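Local coordinates for putative aspartyl-tRNA synthetase (Leishmania major, PDB 6OD8), which probably attaches L-aspartate to tRNA(Asp) at the expense of ATP, as a class II aminoacyl-tRNA synthetase, at residues E78-E83 and H161-L166; K128-F133 and K169-V174; G218-L223 and K350-Q355; V330-F335 and Y473-R478; E409-V414 and G434-E439. All coordinates share one frame; numbering follows the deposited sequence.

Interactions 1 and 2 belong to the OB-fold domain and reach the same sheet, through the successive strands 164-168 and 170-173. Interactions 3, 4 and 5 lie in the class II synthetase domain. Interaction 4 is wholly buried and packs helix 325-342 on the large sheet; it carries a Met-aromatic contact. Interaction 3 joins two helices through small apolar groups, also in buried surroundings. Interaction 5 is nested inside the loop closed by interaction 4 and runs from buried L410, through partly exposed L436, to exposed V414. Interaction 2 is apolar and only partly buried. Interaction 1 alone has hydrogen bonding directly between its segments, beside an aliphatic cluster.

Interaction 1: residues E78-E83 and H161-L166; sequences ELSRPE and HSDIEL
S80 and H161 meet through a short side-chain hydrogen bond, 2.7 Å from S80 OG to H161 ND1. OG lies at the edge of the imidazole, in the ring plane, and the proton may sit on either atom. D163 OD1 also lies near this hydroxyl, at 3.2 Å from S80 OG, as a weak and unsettled second acceptor. A carboxylate this close could influence how the proton is shared between S80 and H161.

L79 approaches the same imidazole from another direction. Its CB sits over the centre of one face, 4.3 Å from the H161 ring centroid and 9° off the normal, a CH-pi contact. The histidine is thus held at its edge by a polar group and touched on a face by an apolar one. L79 CB also meets I164 CD1 at 3.7 Å. Further along, L79 CD1 touches L166 CD1 at 4.2 Å.

Both segments bend here: E78 to R81 and H161 to I164 each form a type I beta turn. On the first, R81 makes salt bridges to E78 and E83. L79, from the loop before strand 88-100, packs with I91, V116 and V149 of three strands of the sheet, and L166 touches the same residues. This is apolar packing against the curled beta-sheet of an OB-fold, the nucleic acid binding domain of this synthetase.

Interaction 2: residues K128-F133 and K169-V174; sequences KEMIDF and KKIHTV
M130 and F133 of the helix pack on I171 by apolar contact, and no hydrogen bond joins the two segments. I171 CG2 is the shared point. It lies 4.2 Å from M130 CG, and F133 CD2 is the same 4.2 Å from I171 CG2. Both helix side chains cross I171 obliquely. The CB bonds of both point toward the strand, and M130 CG (chi1 -177°) and F133 CG (chi1 176°), each anti to its backbone N, carry on from there. F133 CZ also lies 4.3 Å from T173 CG2.

A second group of contacts involves backbone oxygens. M130 SD is 3.8 Å from K169 O, with the thioether chain bent at chi3. F133 CE2 is 3.7 Å from I171 O, which approaches the ring at a slant. These are van der Waals contacts. The lysine side chains start away from the helix, and K170 NZ pairs with E146. K169 and K170 both face E146 across the sheet, a classic beta bulge.

The axes of helix 128-133 and strand 170-173 come within 9.9 Å at an angle of 42°. The interface is extended by the loop before the OB-fold strands: F57 meets the F133 ring, and V56 touches M130. A120 of strand 114-121 also touches M130. On the strand side, V145 and V143 of strand 142-151 contact I171 and T173. Helix 128-136 thus lies against strands 114-121 and 170-173.

Interaction 3: residues G218-L223 and K350-Q355; sequences GAIFRL and KNVCQQ
V352 presents one methyl, CG2, to three residues of helix 215-237. A219 is nearest, with A219 CB 3.6 Å from V352 CG2. I220 CG1 is 3.8 Å from V352 CG2, and L223 CD1 completes the group at 4.1 Å from the same methyl. The CB bond of V352 points toward that helix, and with CG1 anti to the backbone N (chi1 174°) it is CG2, not CG1, that is set against it.

The partners differ in how they meet it. A219 has no branch beyond CB, and here the helices come close: the CA atoms of A219 and V352 are 6.1 Å apart. I220 lies across V352 at about a right angle. L223 comes in at a slant and touches with one terminal methyl. N351 adds only its CB, 3.9 Å from A219 CB.

Just past V352, Q354 folds back on its own segment. Its chain is bent twice, at CG (chi1 48°) and at CD (chi2 87°), and NE2 then gives a hydrogen bond to N351 O at 2.7 Å, in the carbonyl plane. L538 of helix 530-538 touches both I220 and L223, and V534 also packs on I220. R222 forms a salt bridge with E348. This is close helix-to-helix packing at a small residue, within the buried interior of the class II synthetase domain.

Interaction 4: residues V330-F335 and Y473-R478; sequences VAESLF and YDMFIR. With EDO (1,2-ethanediol), chain H.
M475 touches three residues of the helix through the end of its side chain. Its SD lies 3.5 Å from F335 CE2. The sulfur is 4.3 Å from the ring centroid and 50° off the normal, an oblique Met-aromatic contact. The methyl turns to the preceding helical turn, with M475 CE 3.6 Å from A331 CB and 3.8 Å from E332 CG. The bend at chi3 (148°) places CE there, while SD stays at F335.

Two residues flank the methionine on the strand. Y473 OH approaches A331 CB at 3.4 Å, and I477 CD1 meets F335 CE1 at 4.3 Å. The helix and strand axes run nearly parallel, 16° apart.

Farther out, F445 touches M475 and I477, and its ring also meets that of F335. F526 of strand 523-529 contacts A331 and Y473. The carboxylate of E332 turns to R401 in a salt bridge. An ethanediol, probably from the crystallisation liquor, hydrogen-bonds through O2 to S333 OG.

The chemistry is thus divided. A331 and F335 of the helix meet M475, Y473 and I477 of the large sheet, while E332 brings only CG to M475 and its charge is met by R401.

Interaction 5: residues E409-V414 and G434-E439; sequences ELLNTV and GKLVKE
L410 and L436 lie alongside each other, pointing opposite ways. L410 CG lies 4.0 Å from L436 CB, so the middle of one leucine meets the root of the other. L410 CG is anti to its backbone N (chi1 179°), which places it beside L436 CB. L436 then carries its methyls onto the first helix. Its CD1 is 3.5 Å from L410 O and 3.9 Å from L411 CA, resting on the backbone.

V414 meets L436 from the end of the segment, and this pair too is set head against tail. Each valine methyl has a partner: V414 CG2 is 3.9 Å from L436 CD1, and V414 CG1 is 3.9 Å from L436 CD2. L436 is thus touched by L410 at its root and by V414 at its two methyls. V437 takes a different course and crosses L410 at about a right angle, with V437 CG2 4.0 Å from L410 CD2. L411 adds a light contact through its end.

L410 O accepts two bonds from T413, one from N and one from OG1, the latter at 2.6 Å and in the carbonyl plane. This polar grip sits beside the apolar contact of L436 CD1.

Around the pair, L433 of helix 427-441 touches L410, and L432 contacts L411 and V414. F388 packs on L410 from a loop. V437 also touches L400 and I402, so helix 427-441 packs against both helix 404-412 and strand 400-403 of the large sheet.

Interaction 1: residues E78-E83 and H161-L166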
# COMPACT_ATOMS: atom_id res chain seq x y z
N GLU A 78 8.79 -2.95 -27.90
CA GLU A 78 9.66 -4.02 -28.36
C GLU A 78 10.15 -3.85 -29.79
O GLU A 78 10.94 -4.67 -30.26
CB GLU A 78 8.93 -5.37 -28.23
CG GLU A 78 8.69 -5.84 -26.79
CD GLU A 78 7.88 -7.14 -26.71
OE1 GLU A 78 7.56 -7.73 -27.77
OE2 GLU A 78 7.55 -7.57 -25.59
N LEU A 79 9.73 -2.79 -30.50
CA LEU A 79 9.92 -2.71 -31.94
C LEU A 79 11.37 -2.53 -32.38
O LEU A 79 11.66 -2.67 -33.57
CB LEU A 79 9.07 -1.58 -32.51
CG LEU A 79 7.59 -1.91 -32.56
CD1 LEU A 79 6.77 -0.70 -33.03
CD2 LEU A 79 7.40 -3.11 -33.47
N SER A 80 12.27 -2.20 -31.46
CA SER A 80 13.66 -2.05 -31.85
C SER A 80 14.48 -3.32 -31.62
O SER A 80 15.66 -3.35 -31.98
CB SER A 80 14.28 -0.86 -31.11
OG SER A 80 13.91 0.35 -31.76
N ARG A 81 13.87 -4.37 -31.06
CA ARG A 81 14.52 -5.66 -30.96
C ARG A 81 15.04 -6.09 -32.34
O ARG A 81 14.28 -6.03 -33.32
CB ARG A 81 13.54 -6.71 -30.42
CG ARG A 81 13.36 -6.71 -28.90
CD ARG A 81 12.10 -7.48 -28.48
NE ARG A 81 11.89 -8.69 -29.28
CZ ARG A 81 10.84 -9.50 -29.15
NH1 ARG A 81 9.89 -9.25 -28.26
NH2 ARG A 81 10.73 -10.58 -29.93
N PRO A 82 16.31 -6.49 -32.45
CA PRO A 82 16.87 -6.78 -33.79
C PRO A 82 16.19 -7.93 -34.50
O PRO A 82 16.24 -7.98 -35.74
CB PRO A 82 18.34 -7.09 -33.49
CG PRO A 82 18.32 -7.60 -32.08
CD PRO A 82 17.26 -6.79 -31.38
N GLU A 83 15.55 -8.86 -33.79
CA GLU A 83 14.89 -9.97 -34.45
C GLU A 83 13.53 -9.60 -35.02
O GLU A 83 12.84 -10.48 -35.55
CB GLU A 83 14.73 -11.16 -33.49
CG GLU A 83 13.70 -10.96 -32.40
CD GLU A 83 14.28 -10.38 -31.13
OE1 GLU A 83 15.32 -9.69 -31.23
OE2 GLU A 83 13.71 -10.63 -30.05
N HIS A 161 11.72 5.41 -31.40
CA HIS A 161 12.30 4.35 -32.22
C HIS A 161 12.84 4.96 -33.52
O HIS A 161 12.34 4.72 -34.62
CB HIS A 161 11.27 3.27 -32.52
CG HIS A 161 10.86 2.47 -31.33
ND1 HIS A 161 11.67 1.51 -30.77
CD2 HIS A 161 9.72 2.48 -30.60
CE1 HIS A 161 11.05 0.96 -29.74
NE2 HIS A 161 9.87 1.53 -29.61
N SER A 162 13.89 5.77 -33.36
CA SER A 162 14.40 6.57 -34.48
C SER A 162 15.09 5.73 -35.55
O SER A 162 15.22 6.18 -36.69
CB SER A 162 15.36 7.62 -33.95
OG SER A 162 16.42 6.99 -33.26
N ASP A 163 15.52 4.52 -35.20
CA ASP A 163 16.28 3.68 -36.12
C ASP A 163 15.41 2.93 -37.12
O ASP A 163 15.93 2.40 -38.11
CB ASP A 163 17.11 2.67 -35.32
CG ASP A 163 16.24 1.84 -34.37
OD1 ASP A 163 15.31 2.42 -33.75
OD2 ASP A 163 16.49 0.62 -34.26
N ILE A 164 14.09 2.85 -36.88
CA ILE A 164 13.21 2.01 -37.67
C ILE A 164 11.97 2.78 -38.08
O ILE A 164 11.63 3.83 -37.54
CB ILE A 164 12.79 0.73 -36.91
CG1 ILE A 164 12.03 1.10 -35.65
CG2 ILE A 164 14.01 -0.15 -36.60
CD1 ILE A 164 11.09 0.05 -35.17
N GLU A 165 11.26 2.20 -39.04
CA GLU A 165 10.03 2.75 -39.57
C GLU A 165 9.12 1.59 -39.95
O GLU A 165 9.59 0.54 -40.39
CB GLU A 165 10.31 3.64 -40.79
CG GLU A 165 9.08 4.15 -41.48
CD GLU A 165 9.41 5.09 -42.62
OE1 GLU A 165 10.11 4.67 -43.56
OE2 GLU A 165 8.98 6.26 -42.55
N LEU A 166 7.81 1.78 -39.76
CA LEU A 166 6.83 0.74 -40.05
C LEU A 166 6.23 0.95 -41.44
O LEU A 166 5.73 2.03 -41.75
CB LEU A 166 5.71 0.74 -39.01
CG LEU A 166 6.11 0.48 -37.56
CD1 LEU A 166 4.87 0.38 -36.67
CD2 LEU A 166 6.96 -0.78 -37.46

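Interaction 2: residues K128-F133 and K169-V174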
# COMPACT_ATOMS: atom_id res chain seq x y z
N LYS A 128 -5.12 3.06 -52.91
CA LYS A 128 -5.25 4.47 -52.55
C LYS A 128 -6.31 4.68 -51.48
O LYS A 128 -6.19 5.60 -50.66
CB LYS A 128 -5.58 5.30 -53.79
N GLU A 129 -7.35 3.85 -51.46
CA GLU A 129 -8.39 3.96 -50.43
C GLU A 129 -7.82 3.82 -49.03
O GLU A 129 -8.35 4.43 -48.08
CB GLU A 129 -9.46 2.89 -50.67
CG GLU A 129 -10.37 3.16 -51.87
CD GLU A 129 -9.77 2.74 -53.19
OE1 GLU A 129 -8.56 2.44 -53.23
OE2 GLU A 129 -10.51 2.71 -54.19
N MET A 130 -6.75 3.04 -48.87
CA MET A 130 -6.18 2.85 -47.54
C MET A 130 -5.31 4.03 -47.11
O MET A 130 -5.31 4.41 -45.94
CB MET A 130 -5.38 1.54 -47.49
CG MET A 130 -4.82 1.23 -46.12
SD MET A 130 -3.80 -0.26 -46.07
CE MET A 130 -2.20 0.43 -45.63
N ILE A 131 -4.59 4.64 -48.06
CA ILE A 131 -3.85 5.87 -47.77
C ILE A 131 -4.82 6.98 -47.38
O ILE A 131 -4.56 7.74 -46.43
CB ILE A 131 -2.98 6.27 -48.98
CG1 ILE A 131 -1.59 5.63 -48.90
CG2 ILE A 131 -2.82 7.78 -49.05
CD1 ILE A 131 -1.58 4.14 -49.02
N ASP A 132 -5.96 7.07 -48.08
CA ASP A 132 -7.00 8.02 -47.69
C ASP A 132 -7.53 7.72 -46.30
O ASP A 132 -7.76 8.63 -45.50
CB ASP A 132 -8.16 7.99 -48.68
CG ASP A 132 -7.74 8.37 -50.09
OD1 ASP A 132 -6.87 9.25 -50.23
OD2 ASP A 132 -8.30 7.79 -51.05
N PHE A 133 -7.78 6.44 -46.01
CA PHE A 133 -8.28 6.06 -44.69
C PHE A 133 -7.30 6.48 -43.60
O PHE A 133 -7.70 7.08 -42.59
CB PHE A 133 -8.52 4.55 -44.63
CG PHE A 133 -8.96 4.07 -43.28
CD1 PHE A 133 -10.24 4.32 -42.82
CD2 PHE A 133 -8.08 3.37 -42.47
CE1 PHE A 133 -10.64 3.87 -41.55
CE2 PHE A 133 -8.47 2.91 -41.21
CZ PHE A 133 -9.75 3.16 -40.75
N LYS A 169 0.83 -2.55 -43.89
CA LYS A 169 0.11 -3.42 -44.83
C LYS A 169 -1.39 -3.50 -44.55
O LYS A 169 -2.18 -3.70 -45.47
CB LYS A 169 0.68 -4.85 -44.77
CG LYS A 169 2.20 -4.95 -44.76
CD LYS A 169 2.82 -4.23 -45.94
CE LYS A 169 4.27 -4.64 -46.12
NZ LYS A 169 4.95 -3.88 -47.21
N LYS A 170 -1.79 -3.36 -43.29
CA LYS A 170 -3.18 -3.39 -42.86
C LYS A 170 -3.32 -2.45 -41.68
O LYS A 170 -2.41 -2.33 -40.86
CB LYS A 170 -3.66 -4.79 -42.41
CG LYS A 170 -3.76 -5.84 -43.50
CD LYS A 170 -4.31 -7.14 -42.90
CE LYS A 170 -4.54 -8.21 -43.98
NZ LYS A 170 -3.30 -8.43 -44.77
N ILE A 171 -4.47 -1.78 -41.59
CA ILE A 171 -4.72 -0.92 -40.43
C ILE A 171 -6.21 -0.85 -40.15
O ILE A 171 -7.00 -0.47 -41.03
CB ILE A 171 -4.11 0.48 -40.64
CG1 ILE A 171 -4.47 1.38 -39.45
CG2 ILE A 171 -4.57 1.14 -41.97
CD1 ILE A 171 -3.65 2.69 -39.38
N HIS A 172 -6.62 -1.20 -38.94
CA HIS A 172 -8.01 -1.03 -38.52
C HIS A 172 -8.06 -0.29 -37.20
O HIS A 172 -7.19 -0.47 -36.34
CB HIS A 172 -8.74 -2.37 -38.37
CG HIS A 172 -8.80 -3.19 -39.62
ND1 HIS A 172 -7.72 -3.91 -40.09
CD2 HIS A 172 -9.82 -3.41 -40.49
CE1 HIS A 172 -8.07 -4.54 -41.20
NE2 HIS A 172 -9.34 -4.26 -41.46
N THR A 173 -9.09 0.55 -37.03
CA THR A 173 -9.29 1.19 -35.74
C THR A 173 -9.89 0.19 -34.76
O THR A 173 -10.81 -0.56 -35.09
CB THR A 173 -10.20 2.42 -35.84
OG1 THR A 173 -11.38 2.11 -36.57
CG2 THR A 173 -9.45 3.63 -36.49
N VAL A 174 -9.33 0.18 -33.56
CA VAL A 174 -9.88 -0.57 -32.44
C VAL A 174 -10.95 0.25 -31.74
O VAL A 174 -12.09 -0.20 -31.58
CB VAL A 174 -8.74 -0.97 -31.48
CG1 VAL A 174 -9.27 -1.63 -30.21
CG2 VAL A 174 -7.74 -1.89 -32.20

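Interaction 3: residues G218-L223 and K350-Q355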
# COMPACT_ATOMS: atom_id res chain seq x y z
N GLY A 218 3.03 10.96 -17.46
CA GLY A 218 3.20 9.52 -17.30
C GLY A 218 4.42 9.16 -16.47
O GLY A 218 4.35 8.26 -15.62
N ALA A 219 5.54 9.86 -16.68
CA ALA A 219 6.76 9.55 -15.93
C ALA A 219 6.60 9.90 -14.46
O ALA A 219 7.10 9.17 -13.59
CB ALA A 219 7.97 10.30 -16.51
N ILE A 220 5.94 11.02 -14.16
CA ILE A 220 5.72 11.38 -12.76
C ILE A 220 5.02 10.26 -12.01
O ILE A 220 5.40 9.91 -10.88
CB ILE A 220 4.93 12.70 -12.66
CG1 ILE A 220 5.79 13.87 -13.13
CG2 ILE A 220 4.43 12.92 -11.26
CD1 ILE A 220 4.99 15.17 -13.31
N PHE A 221 4.01 9.65 -12.62
CA PHE A 221 3.26 8.67 -11.85
C PHE A 221 3.91 7.30 -11.85
O PHE A 221 3.69 6.54 -10.90
CB PHE A 221 1.81 8.64 -12.35
CG PHE A 221 1.07 9.89 -11.97
CD1 PHE A 221 0.81 10.86 -12.90
CD2 PHE A 221 0.72 10.11 -10.64
CE1 PHE A 221 0.17 12.03 -12.53
CE2 PHE A 221 0.10 11.28 -10.26
CZ PHE A 221 -0.19 12.24 -11.21
N ARG A 222 4.73 6.98 -12.84
CA ARG A 222 5.60 5.81 -12.70
C ARG A 222 6.58 6.00 -11.54
O ARG A 222 6.83 5.06 -10.77
CB ARG A 222 6.36 5.57 -14.01
CG ARG A 222 5.45 5.12 -15.17
CD ARG A 222 6.23 5.01 -16.48
NE ARG A 222 7.27 4.01 -16.34
CZ ARG A 222 7.12 2.73 -16.68
NH1 ARG A 222 5.97 2.31 -17.20
NH2 ARG A 222 8.12 1.87 -16.50
N LEU A 223 7.16 7.20 -11.41
CA LEU A 223 8.06 7.44 -10.28
C LEU A 223 7.31 7.43 -8.95
O LEU A 223 7.82 6.92 -7.96
CB LEU A 223 8.79 8.78 -10.46
CG LEU A 223 9.76 8.78 -11.65
CD1 LEU A 223 10.21 10.21 -11.96
CD2 LEU A 223 10.96 7.88 -11.35
N LYS A 350 14.42 11.66 -17.17
CA LYS A 350 14.63 12.51 -18.34
C LYS A 350 13.30 12.94 -18.94
O LYS A 350 13.19 14.06 -19.47
CB LYS A 350 15.49 11.80 -19.39
N ASN A 351 12.28 12.08 -18.88
CA ASN A 351 10.98 12.41 -19.45
C ASN A 351 10.24 13.46 -18.62
O ASN A 351 9.47 14.25 -19.18
CB ASN A 351 10.14 11.14 -19.61
CG ASN A 351 10.48 10.38 -20.89
OD1 ASN A 351 11.06 10.95 -21.82
ND2 ASN A 351 10.12 9.11 -20.96
N VAL A 352 10.47 13.50 -17.30
CA VAL A 352 9.99 14.64 -16.51
C VAL A 352 10.79 15.89 -16.86
O VAL A 352 10.24 16.97 -17.12
CB VAL A 352 10.08 14.35 -15.01
CG1 VAL A 352 9.71 15.60 -14.19
CG2 VAL A 352 9.19 13.15 -14.61
N CYS A 353 12.11 15.76 -16.87
CA CYS A 353 13.00 16.91 -16.97
C CYS A 353 12.85 17.65 -18.30
O CYS A 353 13.08 18.86 -18.36
CB CYS A 353 14.45 16.46 -16.78
SG CYS A 353 15.67 17.79 -16.60
N GLN A 354 12.47 16.95 -19.37
CA GLN A 354 12.40 17.64 -20.66
C GLN A 354 11.27 18.67 -20.67
O GLN A 354 11.38 19.69 -21.36
CB GLN A 354 12.24 16.64 -21.81
CG GLN A 354 11.16 15.59 -21.61
CD GLN A 354 9.78 16.04 -22.08
OE1 GLN A 354 9.66 16.88 -22.97
NE2 GLN A 354 8.74 15.49 -21.46
N GLN A 355 10.21 18.43 -19.92
CA GLN A 355 9.16 19.43 -19.80
C GLN A 355 9.34 20.32 -18.57
O GLN A 355 9.02 21.51 -18.63
CB GLN A 355 7.78 18.77 -19.75
CG GLN A 355 6.66 19.80 -19.80
CD GLN A 355 5.27 19.19 -19.97
OE1 GLN A 355 5.12 17.98 -20.21
NE2 GLN A 355 4.24 20.03 -19.85

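Interaction 4: residues V330-F335 and Y473-R478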
# COMPACT_ATOMS: atom_id res chain seq x y z
N VAL A 330 16.55 5.07 11.13
CA VAL A 330 15.74 4.34 10.15
C VAL A 330 15.26 5.27 9.05
O VAL A 330 15.34 4.95 7.87
CB VAL A 330 14.56 3.63 10.85
CG1 VAL A 330 13.47 3.22 9.86
CG2 VAL A 330 15.10 2.39 11.61
N ALA A 331 14.77 6.45 9.43
CA ALA A 331 14.24 7.41 8.46
C ALA A 331 15.30 7.83 7.45
O ALA A 331 15.02 7.95 6.25
CB ALA A 331 13.68 8.63 9.20
N GLU A 332 16.54 8.08 7.92
CA GLU A 332 17.60 8.49 6.99
C GLU A 332 17.99 7.34 6.07
O GLU A 332 18.26 7.56 4.88
CB GLU A 332 18.82 8.97 7.76
CG GLU A 332 18.65 10.33 8.40
CD GLU A 332 19.84 10.71 9.27
OE1 GLU A 332 20.66 9.82 9.57
OE2 GLU A 332 19.96 11.90 9.65
N SER A 333 18.12 6.14 6.62
CA SER A 333 18.45 4.99 5.78
C SER A 333 17.34 4.74 4.77
O SER A 333 17.60 4.36 3.62
CB SER A 333 18.68 3.75 6.64
OG SER A 333 19.77 3.93 7.53
N LEU A 334 16.08 4.96 5.19
CA LEU A 334 14.94 4.78 4.29
C LEU A 334 15.00 5.77 3.13
O LEU A 334 14.81 5.39 1.97
CB LEU A 334 13.63 4.95 5.08
CG LEU A 334 12.35 5.17 4.29
CD1 LEU A 334 12.00 3.90 3.54
CD2 LEU A 334 11.19 5.57 5.21
N PHE A 335 15.25 7.04 3.43
CA PHE A 335 15.32 8.01 2.35
C PHE A 335 16.52 7.74 1.46
O PHE A 335 16.43 7.88 0.24
CB PHE A 335 15.35 9.45 2.91
CG PHE A 335 13.97 10.06 3.11
CD1 PHE A 335 13.28 10.62 2.04
CD2 PHE A 335 13.38 10.07 4.36
CE1 PHE A 335 12.01 11.17 2.22
CE2 PHE A 335 12.11 10.63 4.55
CZ PHE A 335 11.44 11.19 3.48
N TYR A 473 12.38 15.75 15.37
CA TYR A 473 13.15 16.36 14.28
C TYR A 473 12.22 16.59 13.09
O TYR A 473 11.16 15.98 12.97
CB TYR A 473 14.35 15.48 13.87
CG TYR A 473 13.86 14.19 13.24
CD1 TYR A 473 13.54 14.12 11.88
CD2 TYR A 473 13.66 13.05 14.02
CE1 TYR A 473 13.04 12.95 11.31
CE2 TYR A 473 13.17 11.87 13.47
CZ TYR A 473 12.86 11.83 12.12
OH TYR A 473 12.36 10.66 11.58
N ASP A 474 12.66 17.47 12.19
CA ASP A 474 12.05 17.63 10.87
C ASP A 474 13.10 17.32 9.81
O ASP A 474 14.28 17.62 10.00
CB ASP A 474 11.54 19.06 10.63
CG ASP A 474 10.12 19.30 11.11
OD1 ASP A 474 9.55 18.44 11.82
OD2 ASP A 474 9.58 20.38 10.78
N MET A 475 12.65 16.75 8.70
CA MET A 475 13.46 16.61 7.50
C MET A 475 12.98 17.56 6.41
O MET A 475 11.78 17.78 6.23
CB MET A 475 13.40 15.19 6.92
CG MET A 475 13.86 14.12 7.85
SD MET A 475 13.71 12.49 7.08
CE MET A 475 15.09 11.65 7.86
N PHE A 476 13.94 18.05 5.63
CA PHE A 476 13.68 19.03 4.59
C PHE A 476 14.26 18.54 3.27
O PHE A 476 15.38 18.02 3.22
CB PHE A 476 14.30 20.40 4.96
CG PHE A 476 13.73 21.00 6.23
CD1 PHE A 476 12.66 21.89 6.18
CD2 PHE A 476 14.27 20.67 7.47
CE1 PHE A 476 12.13 22.42 7.34
CE2 PHE A 476 13.73 21.21 8.65
CZ PHE A 476 12.67 22.10 8.58
N ILE A 477 13.49 18.73 2.20
CA ILE A 477 13.95 18.51 0.84
C ILE A 477 13.78 19.82 0.08
O ILE A 477 12.67 20.38 0.06
CB ILE A 477 13.16 17.39 0.13
CG1 ILE A 477 13.27 16.06 0.89
CG2 ILE A 477 13.66 17.23 -1.30
CD1 ILE A 477 12.49 14.91 0.21
N ARG A 478 14.86 20.30 -0.54
CA ARG A 478 14.86 21.58 -1.24
C ARG A 478 14.21 22.69 -0.41
O ARG A 478 13.41 23.48 -0.91
CB ARG A 478 14.17 21.45 -2.61
CG ARG A 478 14.73 20.37 -3.53
CD ARG A 478 14.24 20.58 -4.94
NE ARG A 478 14.47 19.42 -5.79
CZ ARG A 478 15.55 19.24 -6.55
NH1 ARG A 478 16.51 20.15 -6.56
NH2 ARG A 478 15.66 18.15 -7.32
C1 EDO H . 21.70 7.04 8.00
O1 EDO H . 22.36 5.98 7.29
C2 EDO H . 21.61 6.74 9.49
O2 EDO H . 21.27 5.36 9.68

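Interaction 5: residues E409-V414 and G434-E439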
# COMPACT_ATOMS: atom_id res chain seq x y z
N GLU A 409 20.81 29.88 14.69
CA GLU A 409 22.01 30.72 14.58
C GLU A 409 22.40 30.92 13.12
O GLU A 409 22.86 32.00 12.74
CB GLU A 409 23.17 30.11 15.36
CG GLU A 409 22.97 30.05 16.85
CD GLU A 409 24.08 29.29 17.54
OE1 GLU A 409 25.13 29.04 16.89
OE2 GLU A 409 23.91 28.92 18.73
N LEU A 410 22.21 29.88 12.29
CA LEU A 410 22.55 29.98 10.87
C LEU A 410 21.64 30.99 10.17
O LEU A 410 22.12 31.84 9.41
CB LEU A 410 22.44 28.61 10.22
CG LEU A 410 22.72 28.48 8.71
CD1 LEU A 410 24.06 29.09 8.34
CD2 LEU A 410 22.68 27.01 8.30
N LEU A 411 20.33 30.92 10.44
CA LEU A 411 19.41 31.93 9.94
C LEU A 411 19.83 33.32 10.37
O LEU A 411 19.81 34.26 9.58
CB LEU A 411 17.99 31.64 10.42
CG LEU A 411 17.24 30.61 9.60
CD1 LEU A 411 16.09 30.06 10.42
CD2 LEU A 411 16.74 31.28 8.33
N ASN A 412 20.23 33.46 11.63
CA ASN A 412 20.57 34.78 12.15
C ASN A 412 21.79 35.38 11.45
O ASN A 412 22.01 36.59 11.58
CB ASN A 412 20.82 34.71 13.67
CG ASN A 412 19.52 34.67 14.48
OD1 ASN A 412 18.46 35.05 13.98
ND2 ASN A 412 19.60 34.20 15.73
N THR A 413 22.58 34.60 10.71
CA THR A 413 23.71 35.22 10.03
C THR A 413 23.27 36.15 8.91
O THR A 413 24.04 37.04 8.53
CB THR A 413 24.67 34.17 9.45
OG1 THR A 413 24.01 33.40 8.45
CG2 THR A 413 25.24 33.26 10.53
N VAL A 414 22.06 35.98 8.38
CA VAL A 414 21.56 36.84 7.31
C VAL A 414 20.34 37.64 7.74
O VAL A 414 19.84 38.44 6.94
CB VAL A 414 21.24 36.03 6.04
CG1 VAL A 414 22.47 35.31 5.54
CG2 VAL A 414 20.13 35.04 6.31
N GLY A 434 17.04 26.33 4.09
CA GLY A 434 17.50 25.34 3.13
C GLY A 434 18.48 25.91 2.12
O GLY A 434 19.40 25.22 1.68
N LYS A 435 18.30 27.18 1.73
CA LYS A 435 19.27 27.83 0.86
C LYS A 435 20.61 28.00 1.57
O LYS A 435 21.66 27.72 0.99
CB LYS A 435 18.73 29.18 0.37
N LEU A 436 20.58 28.46 2.82
CA LEU A 436 21.82 28.58 3.59
C LEU A 436 22.50 27.22 3.76
O LEU A 436 23.74 27.13 3.68
CB LEU A 436 21.53 29.20 4.97
CG LEU A 436 21.07 30.65 4.95
CD1 LEU A 436 20.60 31.15 6.34
CD2 LEU A 436 22.20 31.53 4.45
N VAL A 437 21.72 26.16 3.99
CA VAL A 437 22.28 24.82 4.11
C VAL A 437 22.87 24.37 2.78
O VAL A 437 23.96 23.77 2.74
CB VAL A 437 21.21 23.84 4.62
CG1 VAL A 437 21.66 22.39 4.40
CG2 VAL A 437 20.93 24.13 6.11
N LYS A 438 22.19 24.65 1.67
CA LYS A 438 22.72 24.24 0.37
C LYS A 438 24.03 24.96 0.08
O LYS A 438 25.00 24.35 -0.39
CB LYS A 438 21.69 24.50 -0.73
CG LYS A 438 22.13 24.12 -2.16
CD LYS A 438 22.33 22.63 -2.33
CE LYS A 438 22.69 22.27 -3.78
NZ LYS A 438 21.59 22.63 -4.74
N GLU A 439 24.08 26.26 0.38
CA GLU A 439 25.27 27.04 0.08
C GLU A 439 26.45 26.64 0.96
O GLU A 439 27.58 26.57 0.48
CB GLU A 439 24.96 28.53 0.23
CG GLU A 439 23.93 29.02 -0.80
CD GLU A 439 23.57 30.49 -0.65
OE1 GLU A 439 23.95 31.10 0.37
OE2 GLU A 439 22.91 31.03 -1.57